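Local atomic coordinates of glutamate receptor IIB (Drosophila melanogaster, PDB entry 4WXJ), a protein that probably acts as a glutamate-gated cation channel of the postsynaptic muscle membrane, represented here by its ligand-binding domain with glutamate bound. Residues I94-I99 with L198-N203. Numbering follows the deposited sequence.
Sequences ICDLTI and LMETTN. With GLU (glutamic acid), chain C.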
loop_
_atom_site.group_PDB
_atom_site.type_symbol
_atom_site.label_atom_id
_atom_site.label_comp_id
_atom_site.label_asym_id
_atom_site.label_seq_id
_atom_site.Cartn_x
_atom_site.Cartn_y
_atom_site.Cartn_z
ATOM N N ILE A 94 6.173 -8.480 -0.973
ATOM C CA ILE A 94 6.560 -7.091 -0.732
ATOM C C ILE A 94 5.932 -6.090 -1.702
ATOM O O ILE A 94 5.749 -6.371 -2.887
ATOM C CB ILE A 94 8.097 -6.928 -0.794
ATOM C CG1 ILE A 94 8.496 -5.486 -0.453
ATOM C CG2 ILE A 94 8.624 -7.334 -2.170
ATOM C CD1 ILE A 94 9.986 -5.285 -0.254
ATOM N N CYS A 95 5.613 -4.922 -1.147
ATOM C CA CYS A 95 5.177 -3.726 -1.866
ATOM C C CYS A 95 4.803 -2.735 -0.771
ATOM O O CYS A 95 5.338 -2.816 0.335
ATOM C CB CYS A 95 3.994 -3.989 -2.802
ATOM S SG CYS A 95 2.501 -4.580 -1.976
ATOM N N ASP A 96 3.890 -1.810 -1.053
ATOM C CA ASP A 96 3.259 -1.050 0.024
ATOM C C ASP A 96 2.271 -1.967 0.734
ATOM O O ASP A 96 1.059 -1.774 0.663
ATOM C CB ASP A 96 2.552 0.205 -0.498
ATOM C CG ASP A 96 1.656 -0.071 -1.687
ATOM O OD1 ASP A 96 1.996 -0.956 -2.505
ATOM O OD2 ASP A 96 0.608 0.601 -1.800
ATOM N N LEU A 97 2.812 -2.976 1.410
ATOM C CA LEU A 97 2.006 -4.013 2.036
ATOM C C LEU A 97 1.816 -3.689 3.510
ATOM O O LEU A 97 2.722 -3.869 4.323
ATOM C CB LEU A 97 2.668 -5.383 1.855
ATOM C CG LEU A 97 1.839 -6.620 2.211
ATOM C CD1 LEU A 97 0.606 -6.740 1.322
ATOM C CD2 LEU A 97 2.701 -7.868 2.095
ATOM N N THR A 98 0.630 -3.198 3.842
ATOM C CA THR A 98 0.335 -2.743 5.192
ATOM C C THR A 98 0.027 -3.910 6.119
ATOM O O THR A 98 -0.697 -4.837 5.751
ATOM C CB THR A 98 -0.850 -1.775 5.197
ATOM O OG1 THR A 98 -0.586 -0.699 4.290
ATOM C CG2 THR A 98 -1.094 -1.216 6.598
ATOM N N ILE A 99 0.577 -3.852 7.326
ATOM C CA ILE A 99 0.329 -4.879 8.329
ATOM C C ILE A 99 -1.062 -4.705 8.931
ATOM O O ILE A 99 -1.369 -3.668 9.521
ATOM C CB ILE A 99 1.390 -4.839 9.446
ATOM C CG1 ILE A 99 2.783 -5.057 8.848
ATOM C CG2 ILE A 99 1.094 -5.901 10.511
ATOM C CD1 ILE A 99 3.926 -4.875 9.827
ATOM N N LEU A 198 -9.461 8.470 0.074
ATOM C CA LEU A 198 -8.794 8.175 1.333
ATOM C C LEU A 198 -7.697 7.148 1.088
ATOM O O LEU A 198 -7.959 6.043 0.607
ATOM C CB LEU A 198 -9.805 7.669 2.360
ATOM C CG LEU A 198 -10.728 8.748 2.927
ATOM C CD1 LEU A 198 -12.132 8.204 3.112
ATOM C CD2 LEU A 198 -10.182 9.286 4.239
ATOM N N MET A 199 -6.463 7.522 1.409
ATOM C CA MET A 199 -5.307 6.708 1.061
ATOM C C MET A 199 -4.162 6.922 2.037
ATOM O O MET A 199 -4.213 7.802 2.894
ATOM C CB MET A 199 -4.843 7.032 -0.360
ATOM C CG MET A 199 -4.346 8.458 -0.533
ATOM S SD MET A 199 -4.134 8.934 -2.262
ATOM C CE MET A 199 -2.953 7.709 -2.823
ATOM N N GLU A 200 -3.125 6.109 1.889
ATOM C CA GLU A 200 -1.967 6.174 2.762
ATOM C C GLU A 200 -1.068 7.343 2.375
ATOM O O GLU A 200 -0.925 7.665 1.193
ATOM C CB GLU A 200 -1.213 4.847 2.712
ATOM C CG GLU A 200 -2.013 3.711 3.343
ATOM C CD GLU A 200 -1.421 2.338 3.090
ATOM O OE1 GLU A 200 -0.615 2.195 2.149
ATOM O OE2 GLU A 200 -1.770 1.399 3.835
ATOM N N THR A 201 -0.479 7.981 3.382
ATOM C CA THR A 201 0.254 9.231 3.196
ATOM C C THR A 201 1.449 9.081 2.259
ATOM O O THR A 201 1.805 10.016 1.539
ATOM C CB THR A 201 0.743 9.781 4.544
ATOM O OG1 THR A 201 1.444 8.753 5.255
ATOM C CG2 THR A 201 -0.437 10.251 5.376
ATOM N N THR A 202 2.062 7.903 2.270
ATOM C CA THR A 202 3.162 7.602 1.364
ATOM C C THR A 202 2.723 7.748 -0.086
ATOM O O THR A 202 3.305 8.514 -0.857
ATOM C CB THR A 202 3.691 6.176 1.585
ATOM O OG1 THR A 202 2.588 5.259 1.628
ATOM C CG2 THR A 202 4.459 6.097 2.887
ATOM N N ASN A 203 1.682 7.005 -0.445
ATOM C CA ASN A 203 1.167 7.014 -1.806
ATOM C C ASN A 203 0.579 8.369 -2.169
ATOM O O ASN A 203 0.678 8.809 -3.313
ATOM C CB ASN A 203 0.113 5.920 -1.977
ATOM C CG ASN A 203 0.663 4.536 -1.701
ATOM O OD1 ASN A 203 1.822 4.250 -2.003
ATOM N ND2 ASN A 203 -0.162 3.672 -1.120
HETATM N N GLU C . -1.063 -0.591 1.624
HETATM C CA GLU C . -2.506 -0.957 1.595
HETATM C C GLU C . -2.678 -2.456 1.808
HETATM O O GLU C . -1.713 -3.153 2.125
HETATM C CB GLU C . -3.133 -0.529 0.270
HETATM C CG GLU C . -3.335 0.972 0.125
HETATM C CD GLU C . -4.585 1.489 0.825
HETATM O OE1 GLU C . -4.740 2.725 0.915
HETATM O OE2 GLU C . -5.415 0.671 1.281
HETATM O OXT GLU C . -3.774 -3.005 1.676
#
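Thr98 and Glu200 meet from opposite directions across the cleft of the clamshell ligand-binding domain, a periplasmic-binding-protein-like fold. The loop 94-99 belongs to one lobe. In the other, Glu200 ends strand 195-200 and sits at the N-cap position of helix 201-208. Contact is tight around the amino group of the bound glutamate. Thr98 OG1 donates to Glu200 OE2 at 2.5 Å, a very short bond. The ligand N donates to Thr98 OG1 at 2.7 Å and to the carbonyl Asp96 O at 2.6 Å, which an inverse gamma turn centred on Asp96 presents. Glu200 reaches the amino group with an extended chain (chi2 169°); OE1 accepts from the ligand N at 2.9 Å and OE2 takes a weak bond from it. An alanine in place of Glu200 would probably leave the ligand ammonium without its carboxylate partner and Thr98 OG1 without its acceptor. Tyr226 OH also bonds Glu200 OE1. Thr98 N grips the ligand's alpha-carboxylate, which Arg103 also binds. Away from the amino group the contact is looser, yet still buried. Asp96 and Asn203 cross nearly at right angles, their flat groups 83° apart. A single bond joins them; Tyr68 is the stronger partner of Asp96 OD2, and Tyr21 holds Asn203 OD1. Asn203 ND2 meets Asp96 OD2 on its anti side at 3.2 Å, 25° out of the carboxylate plane.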